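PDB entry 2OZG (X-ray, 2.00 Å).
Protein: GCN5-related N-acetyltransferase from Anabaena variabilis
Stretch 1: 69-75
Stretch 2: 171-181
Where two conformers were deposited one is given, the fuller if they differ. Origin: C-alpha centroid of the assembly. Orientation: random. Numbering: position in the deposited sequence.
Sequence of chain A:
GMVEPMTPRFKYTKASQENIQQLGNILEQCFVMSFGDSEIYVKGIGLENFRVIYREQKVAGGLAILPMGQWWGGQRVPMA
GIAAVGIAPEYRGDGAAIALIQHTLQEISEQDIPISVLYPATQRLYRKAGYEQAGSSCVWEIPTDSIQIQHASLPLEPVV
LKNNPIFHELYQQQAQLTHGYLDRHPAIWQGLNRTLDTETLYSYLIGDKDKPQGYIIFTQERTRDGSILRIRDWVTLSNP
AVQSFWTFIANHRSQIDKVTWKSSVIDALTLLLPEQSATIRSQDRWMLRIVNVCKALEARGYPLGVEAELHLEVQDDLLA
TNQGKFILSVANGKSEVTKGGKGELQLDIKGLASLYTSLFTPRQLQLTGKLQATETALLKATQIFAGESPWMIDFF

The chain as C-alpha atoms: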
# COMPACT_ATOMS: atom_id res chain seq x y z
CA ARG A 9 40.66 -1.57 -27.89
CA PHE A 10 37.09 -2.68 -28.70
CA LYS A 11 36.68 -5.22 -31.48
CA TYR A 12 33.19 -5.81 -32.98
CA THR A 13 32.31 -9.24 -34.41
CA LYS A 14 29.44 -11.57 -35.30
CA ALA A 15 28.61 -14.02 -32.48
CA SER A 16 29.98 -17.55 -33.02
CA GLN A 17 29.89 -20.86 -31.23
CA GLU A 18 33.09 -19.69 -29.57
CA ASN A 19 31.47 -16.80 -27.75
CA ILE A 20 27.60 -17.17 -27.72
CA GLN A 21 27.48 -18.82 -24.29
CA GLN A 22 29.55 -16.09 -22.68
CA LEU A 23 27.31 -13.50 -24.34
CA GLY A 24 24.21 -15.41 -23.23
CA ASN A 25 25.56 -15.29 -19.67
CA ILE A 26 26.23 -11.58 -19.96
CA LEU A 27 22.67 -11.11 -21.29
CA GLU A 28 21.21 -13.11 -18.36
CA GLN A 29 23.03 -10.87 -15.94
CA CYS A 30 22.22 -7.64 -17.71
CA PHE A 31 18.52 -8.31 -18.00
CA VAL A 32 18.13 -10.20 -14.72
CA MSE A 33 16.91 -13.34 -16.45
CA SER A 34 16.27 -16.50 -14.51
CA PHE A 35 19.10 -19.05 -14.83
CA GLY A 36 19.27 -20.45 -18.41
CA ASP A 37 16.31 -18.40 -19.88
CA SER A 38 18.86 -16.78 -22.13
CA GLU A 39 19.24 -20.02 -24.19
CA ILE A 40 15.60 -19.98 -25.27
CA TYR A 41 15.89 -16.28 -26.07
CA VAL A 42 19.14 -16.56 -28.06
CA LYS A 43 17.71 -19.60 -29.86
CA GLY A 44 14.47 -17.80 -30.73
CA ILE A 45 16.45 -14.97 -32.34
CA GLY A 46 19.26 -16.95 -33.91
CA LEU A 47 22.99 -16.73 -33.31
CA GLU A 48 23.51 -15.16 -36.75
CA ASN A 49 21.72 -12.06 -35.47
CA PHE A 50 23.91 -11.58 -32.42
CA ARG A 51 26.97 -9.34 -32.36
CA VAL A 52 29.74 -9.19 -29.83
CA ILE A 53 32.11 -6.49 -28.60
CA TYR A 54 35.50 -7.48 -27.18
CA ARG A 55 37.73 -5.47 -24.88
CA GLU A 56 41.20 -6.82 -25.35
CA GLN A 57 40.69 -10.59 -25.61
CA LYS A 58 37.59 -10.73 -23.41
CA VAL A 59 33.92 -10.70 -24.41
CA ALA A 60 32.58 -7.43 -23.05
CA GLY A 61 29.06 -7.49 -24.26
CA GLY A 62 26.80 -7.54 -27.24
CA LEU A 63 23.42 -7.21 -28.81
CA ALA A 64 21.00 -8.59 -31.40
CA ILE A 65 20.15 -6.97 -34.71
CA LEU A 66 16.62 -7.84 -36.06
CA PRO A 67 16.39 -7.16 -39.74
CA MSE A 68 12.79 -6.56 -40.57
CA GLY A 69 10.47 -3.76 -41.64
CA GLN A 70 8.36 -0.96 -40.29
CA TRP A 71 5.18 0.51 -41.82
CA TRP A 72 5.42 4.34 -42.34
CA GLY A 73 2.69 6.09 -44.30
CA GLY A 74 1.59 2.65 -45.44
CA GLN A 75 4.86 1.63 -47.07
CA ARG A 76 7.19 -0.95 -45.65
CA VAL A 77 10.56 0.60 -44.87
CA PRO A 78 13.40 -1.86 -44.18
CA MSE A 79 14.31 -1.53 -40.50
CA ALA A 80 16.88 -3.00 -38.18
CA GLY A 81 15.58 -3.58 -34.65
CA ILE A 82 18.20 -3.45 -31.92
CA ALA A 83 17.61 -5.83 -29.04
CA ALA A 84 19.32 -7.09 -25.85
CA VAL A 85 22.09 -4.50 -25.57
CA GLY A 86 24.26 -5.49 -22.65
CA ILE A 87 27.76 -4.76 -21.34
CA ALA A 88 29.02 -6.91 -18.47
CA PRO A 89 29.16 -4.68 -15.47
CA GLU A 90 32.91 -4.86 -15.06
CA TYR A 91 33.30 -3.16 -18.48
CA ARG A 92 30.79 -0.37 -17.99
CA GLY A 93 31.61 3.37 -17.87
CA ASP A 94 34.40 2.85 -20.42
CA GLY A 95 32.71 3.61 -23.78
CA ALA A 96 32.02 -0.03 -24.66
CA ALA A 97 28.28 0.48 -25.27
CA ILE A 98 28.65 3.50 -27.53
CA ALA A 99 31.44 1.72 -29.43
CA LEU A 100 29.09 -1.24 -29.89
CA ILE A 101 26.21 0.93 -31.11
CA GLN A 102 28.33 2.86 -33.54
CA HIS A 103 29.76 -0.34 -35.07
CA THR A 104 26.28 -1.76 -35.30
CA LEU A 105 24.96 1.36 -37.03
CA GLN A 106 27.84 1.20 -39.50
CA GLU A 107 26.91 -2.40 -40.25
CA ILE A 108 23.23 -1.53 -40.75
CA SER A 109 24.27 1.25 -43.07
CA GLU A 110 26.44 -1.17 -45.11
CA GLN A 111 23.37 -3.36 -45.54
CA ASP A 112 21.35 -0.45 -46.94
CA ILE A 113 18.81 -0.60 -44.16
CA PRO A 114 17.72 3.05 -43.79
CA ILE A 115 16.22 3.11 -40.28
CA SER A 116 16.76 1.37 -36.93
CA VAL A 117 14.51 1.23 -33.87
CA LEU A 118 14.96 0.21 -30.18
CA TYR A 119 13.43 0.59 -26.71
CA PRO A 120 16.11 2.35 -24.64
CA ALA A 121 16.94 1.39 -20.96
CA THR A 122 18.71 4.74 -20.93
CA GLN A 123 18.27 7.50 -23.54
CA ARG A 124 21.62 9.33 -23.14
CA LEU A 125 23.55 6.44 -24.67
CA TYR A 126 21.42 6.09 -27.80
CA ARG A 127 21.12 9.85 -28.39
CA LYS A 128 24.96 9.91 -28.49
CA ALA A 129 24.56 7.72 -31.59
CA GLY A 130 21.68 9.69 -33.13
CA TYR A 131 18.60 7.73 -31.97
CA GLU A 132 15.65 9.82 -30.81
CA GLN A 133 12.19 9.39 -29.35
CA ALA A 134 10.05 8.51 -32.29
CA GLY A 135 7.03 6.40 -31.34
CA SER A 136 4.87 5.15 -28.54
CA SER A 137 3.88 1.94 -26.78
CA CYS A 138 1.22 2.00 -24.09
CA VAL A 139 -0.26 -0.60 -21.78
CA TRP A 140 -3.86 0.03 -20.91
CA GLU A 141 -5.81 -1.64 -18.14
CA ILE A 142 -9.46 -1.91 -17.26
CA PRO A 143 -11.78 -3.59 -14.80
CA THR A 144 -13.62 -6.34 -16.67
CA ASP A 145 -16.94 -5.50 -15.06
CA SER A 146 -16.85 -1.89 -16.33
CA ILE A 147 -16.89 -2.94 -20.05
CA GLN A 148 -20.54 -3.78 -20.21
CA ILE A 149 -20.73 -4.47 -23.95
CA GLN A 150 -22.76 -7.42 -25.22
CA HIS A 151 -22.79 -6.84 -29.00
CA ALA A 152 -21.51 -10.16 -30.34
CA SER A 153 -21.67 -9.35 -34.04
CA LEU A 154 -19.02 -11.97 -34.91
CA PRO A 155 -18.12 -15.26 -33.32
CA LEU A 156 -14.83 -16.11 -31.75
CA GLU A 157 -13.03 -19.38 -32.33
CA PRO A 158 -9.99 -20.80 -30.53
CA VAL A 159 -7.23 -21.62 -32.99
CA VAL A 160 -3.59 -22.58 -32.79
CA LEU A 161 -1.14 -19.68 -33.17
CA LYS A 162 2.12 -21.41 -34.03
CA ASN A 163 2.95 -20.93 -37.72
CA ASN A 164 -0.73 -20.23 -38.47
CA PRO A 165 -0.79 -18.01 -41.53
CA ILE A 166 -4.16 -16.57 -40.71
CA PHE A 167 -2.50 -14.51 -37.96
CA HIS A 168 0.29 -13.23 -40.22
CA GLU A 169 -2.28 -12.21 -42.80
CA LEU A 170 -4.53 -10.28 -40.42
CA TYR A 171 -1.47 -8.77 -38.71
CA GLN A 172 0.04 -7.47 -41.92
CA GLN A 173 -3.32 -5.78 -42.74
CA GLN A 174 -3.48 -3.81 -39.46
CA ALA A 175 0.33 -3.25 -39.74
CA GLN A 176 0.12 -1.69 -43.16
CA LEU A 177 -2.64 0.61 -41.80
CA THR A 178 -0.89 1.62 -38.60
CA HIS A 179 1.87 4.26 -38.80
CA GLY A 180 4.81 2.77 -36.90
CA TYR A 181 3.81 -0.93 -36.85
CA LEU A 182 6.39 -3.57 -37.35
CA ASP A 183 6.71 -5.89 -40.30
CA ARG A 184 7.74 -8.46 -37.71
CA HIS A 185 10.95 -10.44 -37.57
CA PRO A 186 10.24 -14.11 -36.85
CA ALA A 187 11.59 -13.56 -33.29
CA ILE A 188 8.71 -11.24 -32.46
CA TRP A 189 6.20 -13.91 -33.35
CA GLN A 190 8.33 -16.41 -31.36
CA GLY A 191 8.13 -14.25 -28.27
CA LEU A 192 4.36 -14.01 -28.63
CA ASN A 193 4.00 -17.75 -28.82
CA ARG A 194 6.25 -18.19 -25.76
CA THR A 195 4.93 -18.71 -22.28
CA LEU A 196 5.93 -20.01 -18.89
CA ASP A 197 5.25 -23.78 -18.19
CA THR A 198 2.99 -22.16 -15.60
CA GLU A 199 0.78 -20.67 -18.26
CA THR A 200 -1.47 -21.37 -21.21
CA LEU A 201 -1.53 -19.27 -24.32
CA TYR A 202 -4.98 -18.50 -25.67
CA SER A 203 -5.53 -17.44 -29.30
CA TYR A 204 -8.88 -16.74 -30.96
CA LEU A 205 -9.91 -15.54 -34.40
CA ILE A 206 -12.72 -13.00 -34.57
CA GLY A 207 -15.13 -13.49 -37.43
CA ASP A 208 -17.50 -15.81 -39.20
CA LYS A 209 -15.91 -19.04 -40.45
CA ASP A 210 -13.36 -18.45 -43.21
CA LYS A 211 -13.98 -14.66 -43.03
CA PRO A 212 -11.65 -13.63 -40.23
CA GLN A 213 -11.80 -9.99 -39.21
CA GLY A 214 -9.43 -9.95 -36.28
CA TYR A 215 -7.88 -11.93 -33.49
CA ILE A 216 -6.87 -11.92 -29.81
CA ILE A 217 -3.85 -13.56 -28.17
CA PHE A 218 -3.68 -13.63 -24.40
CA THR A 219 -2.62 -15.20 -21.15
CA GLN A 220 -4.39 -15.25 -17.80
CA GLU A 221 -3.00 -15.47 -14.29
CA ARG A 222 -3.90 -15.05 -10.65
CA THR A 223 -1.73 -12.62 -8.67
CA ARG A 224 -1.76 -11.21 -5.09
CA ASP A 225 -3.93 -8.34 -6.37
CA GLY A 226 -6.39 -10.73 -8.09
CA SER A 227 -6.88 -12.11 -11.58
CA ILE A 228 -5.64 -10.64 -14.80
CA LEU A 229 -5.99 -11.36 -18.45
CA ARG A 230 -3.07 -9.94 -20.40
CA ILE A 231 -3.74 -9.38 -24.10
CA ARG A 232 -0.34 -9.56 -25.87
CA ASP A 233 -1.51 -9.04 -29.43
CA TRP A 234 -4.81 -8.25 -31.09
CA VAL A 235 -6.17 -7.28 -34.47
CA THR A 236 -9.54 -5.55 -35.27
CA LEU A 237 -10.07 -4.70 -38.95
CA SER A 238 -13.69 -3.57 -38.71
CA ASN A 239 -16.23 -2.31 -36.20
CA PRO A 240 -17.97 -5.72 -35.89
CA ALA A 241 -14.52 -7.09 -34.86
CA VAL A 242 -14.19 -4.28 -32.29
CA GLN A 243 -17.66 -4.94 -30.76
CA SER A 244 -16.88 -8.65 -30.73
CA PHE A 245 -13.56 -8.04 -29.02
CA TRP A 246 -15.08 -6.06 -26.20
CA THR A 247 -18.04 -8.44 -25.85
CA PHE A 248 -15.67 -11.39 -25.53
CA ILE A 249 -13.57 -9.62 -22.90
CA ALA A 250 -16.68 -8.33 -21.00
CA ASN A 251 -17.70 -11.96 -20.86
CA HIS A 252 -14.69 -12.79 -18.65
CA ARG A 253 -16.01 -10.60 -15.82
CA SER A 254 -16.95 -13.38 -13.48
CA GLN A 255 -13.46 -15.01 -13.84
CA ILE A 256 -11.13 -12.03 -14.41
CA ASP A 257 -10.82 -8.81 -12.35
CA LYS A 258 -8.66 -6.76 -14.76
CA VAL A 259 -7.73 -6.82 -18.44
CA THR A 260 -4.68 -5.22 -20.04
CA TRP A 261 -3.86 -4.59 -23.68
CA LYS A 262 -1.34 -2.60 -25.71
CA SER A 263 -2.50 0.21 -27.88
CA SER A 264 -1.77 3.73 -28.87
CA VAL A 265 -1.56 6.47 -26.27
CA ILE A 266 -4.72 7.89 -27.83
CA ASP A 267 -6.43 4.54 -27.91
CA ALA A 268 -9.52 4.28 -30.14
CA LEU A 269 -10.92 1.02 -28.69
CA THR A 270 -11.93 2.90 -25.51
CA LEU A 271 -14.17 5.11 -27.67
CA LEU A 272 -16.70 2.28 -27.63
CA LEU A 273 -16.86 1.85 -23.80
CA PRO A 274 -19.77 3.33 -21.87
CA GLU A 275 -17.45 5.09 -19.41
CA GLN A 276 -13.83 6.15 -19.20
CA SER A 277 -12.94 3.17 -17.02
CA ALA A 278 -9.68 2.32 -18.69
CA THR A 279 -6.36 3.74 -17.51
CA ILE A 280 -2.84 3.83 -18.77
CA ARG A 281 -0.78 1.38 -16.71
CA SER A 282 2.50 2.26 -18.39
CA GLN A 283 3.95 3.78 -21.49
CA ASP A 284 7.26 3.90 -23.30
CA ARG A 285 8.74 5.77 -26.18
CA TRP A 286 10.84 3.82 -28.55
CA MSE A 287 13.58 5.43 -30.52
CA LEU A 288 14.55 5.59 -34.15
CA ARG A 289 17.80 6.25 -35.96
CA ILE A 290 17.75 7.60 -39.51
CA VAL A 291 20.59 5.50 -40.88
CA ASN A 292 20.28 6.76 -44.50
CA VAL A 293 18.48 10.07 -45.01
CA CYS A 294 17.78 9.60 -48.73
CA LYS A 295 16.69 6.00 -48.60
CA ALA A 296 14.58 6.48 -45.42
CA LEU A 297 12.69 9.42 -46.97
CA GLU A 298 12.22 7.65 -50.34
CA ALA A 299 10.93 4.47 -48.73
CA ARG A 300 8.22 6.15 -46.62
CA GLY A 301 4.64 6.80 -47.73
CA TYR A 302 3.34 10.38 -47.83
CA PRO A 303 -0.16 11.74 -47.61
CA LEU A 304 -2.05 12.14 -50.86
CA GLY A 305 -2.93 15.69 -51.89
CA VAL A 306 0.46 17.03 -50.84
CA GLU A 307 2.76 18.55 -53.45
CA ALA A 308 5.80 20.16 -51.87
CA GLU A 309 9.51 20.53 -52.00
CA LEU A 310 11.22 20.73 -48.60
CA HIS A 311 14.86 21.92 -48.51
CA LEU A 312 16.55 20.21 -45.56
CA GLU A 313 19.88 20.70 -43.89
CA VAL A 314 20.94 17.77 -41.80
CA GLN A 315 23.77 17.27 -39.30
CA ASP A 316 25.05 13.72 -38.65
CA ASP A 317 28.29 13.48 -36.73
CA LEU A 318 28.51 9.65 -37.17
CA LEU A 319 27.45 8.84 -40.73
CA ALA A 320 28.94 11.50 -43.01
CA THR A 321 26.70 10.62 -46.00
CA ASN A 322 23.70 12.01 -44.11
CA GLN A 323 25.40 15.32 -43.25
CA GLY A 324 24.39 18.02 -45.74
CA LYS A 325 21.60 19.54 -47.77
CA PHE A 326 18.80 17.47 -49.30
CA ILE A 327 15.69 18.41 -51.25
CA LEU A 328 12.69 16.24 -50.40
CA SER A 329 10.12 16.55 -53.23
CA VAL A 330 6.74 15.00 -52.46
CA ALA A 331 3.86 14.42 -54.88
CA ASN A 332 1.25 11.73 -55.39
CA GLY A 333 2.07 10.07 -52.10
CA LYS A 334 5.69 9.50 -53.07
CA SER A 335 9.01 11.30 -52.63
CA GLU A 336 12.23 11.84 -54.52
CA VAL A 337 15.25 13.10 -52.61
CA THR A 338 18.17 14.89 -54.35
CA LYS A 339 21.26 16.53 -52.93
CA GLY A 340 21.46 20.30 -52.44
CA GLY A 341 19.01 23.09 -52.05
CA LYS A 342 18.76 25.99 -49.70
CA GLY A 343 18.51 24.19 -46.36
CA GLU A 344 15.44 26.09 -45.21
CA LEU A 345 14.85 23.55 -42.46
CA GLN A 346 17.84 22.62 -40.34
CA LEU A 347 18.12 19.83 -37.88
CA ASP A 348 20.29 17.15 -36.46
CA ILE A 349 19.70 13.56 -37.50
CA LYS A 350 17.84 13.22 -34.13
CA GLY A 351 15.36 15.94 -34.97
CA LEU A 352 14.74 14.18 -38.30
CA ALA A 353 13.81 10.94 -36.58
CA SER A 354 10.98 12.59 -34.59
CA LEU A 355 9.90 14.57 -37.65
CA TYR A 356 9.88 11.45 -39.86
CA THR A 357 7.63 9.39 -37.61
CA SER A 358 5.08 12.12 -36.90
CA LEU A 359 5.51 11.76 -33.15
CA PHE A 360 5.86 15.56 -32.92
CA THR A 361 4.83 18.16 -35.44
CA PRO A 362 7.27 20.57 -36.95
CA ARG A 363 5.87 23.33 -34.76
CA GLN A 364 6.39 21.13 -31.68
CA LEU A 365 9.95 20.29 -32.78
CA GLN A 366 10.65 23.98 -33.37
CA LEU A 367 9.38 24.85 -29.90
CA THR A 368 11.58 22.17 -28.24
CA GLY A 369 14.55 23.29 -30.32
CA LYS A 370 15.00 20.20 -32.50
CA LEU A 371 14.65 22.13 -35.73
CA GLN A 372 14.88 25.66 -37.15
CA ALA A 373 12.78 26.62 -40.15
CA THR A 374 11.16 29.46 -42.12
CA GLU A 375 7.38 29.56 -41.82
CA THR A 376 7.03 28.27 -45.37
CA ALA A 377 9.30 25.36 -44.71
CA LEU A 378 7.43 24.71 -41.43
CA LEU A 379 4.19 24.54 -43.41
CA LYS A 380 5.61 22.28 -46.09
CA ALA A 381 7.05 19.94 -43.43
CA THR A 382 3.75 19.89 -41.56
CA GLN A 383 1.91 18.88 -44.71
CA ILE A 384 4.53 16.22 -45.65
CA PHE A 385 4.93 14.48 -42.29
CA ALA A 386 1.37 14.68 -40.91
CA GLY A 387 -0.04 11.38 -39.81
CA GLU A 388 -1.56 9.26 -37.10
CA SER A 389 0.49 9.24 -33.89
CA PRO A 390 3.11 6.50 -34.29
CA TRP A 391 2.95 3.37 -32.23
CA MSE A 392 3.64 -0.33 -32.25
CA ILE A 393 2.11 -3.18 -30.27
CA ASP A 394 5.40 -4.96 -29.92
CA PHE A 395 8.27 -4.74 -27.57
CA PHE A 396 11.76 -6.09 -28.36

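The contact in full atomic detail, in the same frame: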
# COMPACT_ATOMS: atom_id res chain seq x y z
N GLY A 69 11.04 -4.92 -41.00
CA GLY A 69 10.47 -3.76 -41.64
C GLY A 69 9.59 -3.03 -40.68
O GLY A 69 9.20 -3.57 -39.62
N GLN A 70 9.25 -1.81 -41.07
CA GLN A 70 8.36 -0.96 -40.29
C GLN A 70 7.44 -0.22 -41.27
O GLN A 70 7.91 0.28 -42.29
CB GLN A 70 9.15 0.06 -39.46
CG GLN A 70 8.36 0.58 -38.31
CD GLN A 70 9.15 1.31 -37.31
OE1 GLN A 70 10.19 1.89 -37.63
NE2 GLN A 70 8.59 1.43 -36.08
N TRP A 71 6.15 -0.15 -40.94
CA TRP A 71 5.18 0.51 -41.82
C TRP A 71 5.04 2.03 -41.54
O TRP A 71 4.52 2.41 -40.50
CB TRP A 71 3.85 -0.22 -41.73
CG TRP A 71 3.91 -1.64 -42.19
CD1 TRP A 71 4.11 -2.74 -41.39
CD2 TRP A 71 3.77 -2.16 -43.52
NE1 TRP A 71 4.12 -3.87 -42.12
CE2 TRP A 71 3.91 -3.56 -43.44
CE3 TRP A 71 3.51 -1.58 -44.77
CZ2 TRP A 71 3.79 -4.40 -44.57
CZ3 TRP A 71 3.45 -2.40 -45.87
CH2 TRP A 71 3.57 -3.78 -45.78
N TRP A 72 5.49 2.88 -42.48
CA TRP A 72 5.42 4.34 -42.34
C TRP A 72 4.65 4.86 -43.56
O TRP A 72 5.06 4.63 -44.71
CB TRP A 72 6.83 4.98 -42.29
CG TRP A 72 7.65 4.56 -41.06
CD1 TRP A 72 8.70 3.64 -41.01
CD2 TRP A 72 7.39 4.95 -39.72
NE1 TRP A 72 9.15 3.54 -39.69
CE2 TRP A 72 8.34 4.33 -38.89
CE3 TRP A 72 6.46 5.86 -39.14
CZ2 TRP A 72 8.37 4.54 -37.53
CZ3 TRP A 72 6.46 6.03 -37.81
CH2 TRP A 72 7.40 5.39 -37.00
N GLY A 73 3.56 5.57 -43.30
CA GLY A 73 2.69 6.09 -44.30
C GLY A 73 2.21 4.98 -45.23
O GLY A 73 2.00 5.20 -46.40
N GLY A 74 2.10 3.78 -44.70
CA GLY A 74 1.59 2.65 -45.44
C GLY A 74 2.54 1.95 -46.36
O GLY A 74 2.09 1.12 -47.15
N GLN A 75 3.82 2.27 -46.27
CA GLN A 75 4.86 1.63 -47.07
C GLN A 75 5.78 0.92 -46.11
O GLN A 75 6.04 1.41 -45.01
CB GLN A 75 5.64 2.68 -47.82
CG GLN A 75 4.82 3.45 -48.88
CD GLN A 75 4.28 2.56 -49.97
OE1 GLN A 75 5.00 1.73 -50.54
NE2 GLN A 75 3.01 2.71 -50.25
N TYR A 171 -2.47 -9.69 -39.26
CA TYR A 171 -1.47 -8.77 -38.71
C TYR A 171 -0.96 -7.80 -39.75
O TYR A 171 -0.95 -6.59 -39.54
CB TYR A 171 -0.31 -9.51 -38.06
CG TYR A 171 0.69 -8.51 -37.54
CD1 TYR A 171 0.52 -7.86 -36.34
CD2 TYR A 171 1.77 -8.16 -38.31
CE1 TYR A 171 1.41 -6.88 -35.92
CE2 TYR A 171 2.67 -7.22 -37.88
CZ TYR A 171 2.49 -6.59 -36.70
OH TYR A 171 3.42 -5.64 -36.34
N GLN A 172 -0.50 -8.33 -40.87
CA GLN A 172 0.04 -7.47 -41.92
C GLN A 172 -0.98 -6.48 -42.47
O GLN A 172 -0.59 -5.45 -43.02
CB GLN A 172 0.74 -8.29 -43.02
CG GLN A 172 1.77 -7.45 -43.83
CD GLN A 172 2.89 -8.29 -44.44
OE1 GLN A 172 2.67 -9.41 -44.93
NE2 GLN A 172 4.12 -7.75 -44.41
N GLN A 173 -2.29 -6.76 -42.35
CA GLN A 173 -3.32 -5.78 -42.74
C GLN A 173 -3.44 -4.61 -41.77
O GLN A 173 -3.55 -3.50 -42.18
CB GLN A 173 -4.68 -6.42 -42.90
CG GLN A 173 -4.76 -7.26 -44.09
CD GLN A 173 -6.06 -8.05 -44.16
OE1 GLN A 173 -7.12 -7.51 -44.54
NE2 GLN A 173 -5.98 -9.37 -43.86
N GLN A 174 -3.49 -4.88 -40.48
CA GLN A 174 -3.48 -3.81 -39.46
C GLN A 174 -2.11 -3.06 -39.46
O GLN A 174 -2.03 -1.86 -39.22
CB GLN A 174 -3.77 -4.45 -38.07
CG GLN A 174 -3.71 -3.47 -36.94
CD GLN A 174 -4.55 -3.86 -35.74
OE1 GLN A 174 -5.72 -4.22 -35.89
NE2 GLN A 174 -3.97 -3.73 -34.51
N ALA A 175 -1.05 -3.79 -39.75
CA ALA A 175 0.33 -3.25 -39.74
C ALA A 175 0.43 -2.21 -40.82
O ALA A 175 0.82 -1.05 -40.59
CB ALA A 175 1.40 -4.39 -40.02
N GLN A 176 0.00 -2.59 -42.01
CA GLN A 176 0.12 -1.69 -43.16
C GLN A 176 -0.67 -0.43 -42.92
O GLN A 176 -0.29 0.63 -43.39
CB GLN A 176 -0.29 -2.42 -44.42
CG GLN A 176 -0.03 -1.65 -45.73
CD GLN A 176 -1.10 -0.62 -46.06
OE1 GLN A 176 -2.28 -0.85 -45.81
NE2 GLN A 176 -0.71 0.50 -46.67
N LEU A 177 -1.74 -0.53 -42.13
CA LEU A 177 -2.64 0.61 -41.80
C LEU A 177 -2.26 1.45 -40.60
O LEU A 177 -2.82 2.53 -40.38
CB LEU A 177 -4.08 0.10 -41.56
CG LEU A 177 -4.78 -0.49 -42.77
CD1 LEU A 177 -6.07 -1.14 -42.37
CD2 LEU A 177 -5.02 0.56 -43.83
N THR A 178 -1.28 0.97 -39.83
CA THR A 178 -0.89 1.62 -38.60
C THR A 178 0.54 2.16 -38.71
O THR A 178 1.52 1.41 -38.89
CB THR A 178 -0.99 0.62 -37.44
OG1 THR A 178 -2.25 -0.12 -37.53
CG2 THR A 178 -0.91 1.35 -36.14
N HIS A 179 0.62 3.47 -38.67
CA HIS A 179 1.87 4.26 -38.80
C HIS A 179 2.75 3.90 -37.61
O HIS A 179 2.35 4.08 -36.42
CB HIS A 179 1.46 5.74 -38.85
CG HIS A 179 2.52 6.71 -39.30
ND1 HIS A 179 3.15 6.63 -40.52
CD2 HIS A 179 2.93 7.88 -38.73
CE1 HIS A 179 3.95 7.67 -40.66
NE2 HIS A 179 3.84 8.44 -39.60
N GLY A 180 3.87 3.24 -37.93
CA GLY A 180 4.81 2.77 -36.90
C GLY A 180 4.86 1.27 -36.62
O GLY A 180 5.81 0.83 -35.95
N TYR A 181 3.89 0.50 -37.12
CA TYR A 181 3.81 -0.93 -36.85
C TYR A 181 4.95 -1.66 -37.47
O TYR A 181 5.49 -1.28 -38.53
CB TYR A 181 2.48 -1.59 -37.33
CG TYR A 181 1.53 -2.13 -36.27
CD1 TYR A 181 1.12 -1.36 -35.18
CD2 TYR A 181 0.99 -3.41 -36.39
CE1 TYR A 181 0.21 -1.88 -34.22
CE2 TYR A 181 0.06 -3.91 -35.47
CZ TYR A 181 -0.34 -3.13 -34.39
OH TYR A 181 -1.21 -3.62 -33.45
O HOH W 1 1.63 2.53 -42.05

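The end of a β-strand and the tight turn beyond it dock on the last turns of a helix and the loop that follows, joined by a short backbone ladder and by two tryptophans that each lay a ring face against the other stretch.

The ladder centres on Trp71. Its N donates to Tyr181 O at 2.7 Å, and its O accepts from Gly180 N at 2.8 Å; both bonds are nearly straight, so the loop pairs with the strand edge over one residue. Gln70 reinforces this from its side chain, with NE2 giving a hydrogen bond to Gly180 O (2.8 Å) while OE1 accepts from Trp72 NE1 (2.8 Å), which ties the second indole to the same amide.

Trp71 points toward the helix and carries the largest share of the 586 Å² covered, both sides summed; it stays partly exposed, while Gln70, Trp72, Ala175 and Gly180 are buried. In its m rotamer the indole lays one face over Ala175 C and Gln176 CA, with CD1 3.5 Å from Ala175 CB, and Gln176 CB sits over the six-membered ring, 4.0 Å from its centroid. Ala175 points its methyl toward the strand.

Trp72 offers a face to Gly180, whose CA lies 3.8 Å from the six-membered ring centroid, and an edge to the face of His179, with planes at 88°. At Gly180's backbone angles (108/-13) a CB would jam against the preceding carbonyl O, which calls for glycine. His179 ND1 accepts a hydrogen bond from Gly73 N at 3.0 Å, and NE2 is satisfied elsewhere in the structure.

The type I' turn from Trp72 to Gln75 puts glycines at both positive-phi positions. At Gly74 a CB would fall 2.9 Å from Gln176 NE2, a clash; without one, Gln176 NE2 reaches Gly74 O at 2.9 Å, and a water bridges Gly74 N and Gln176 O, 3.0 Å from each.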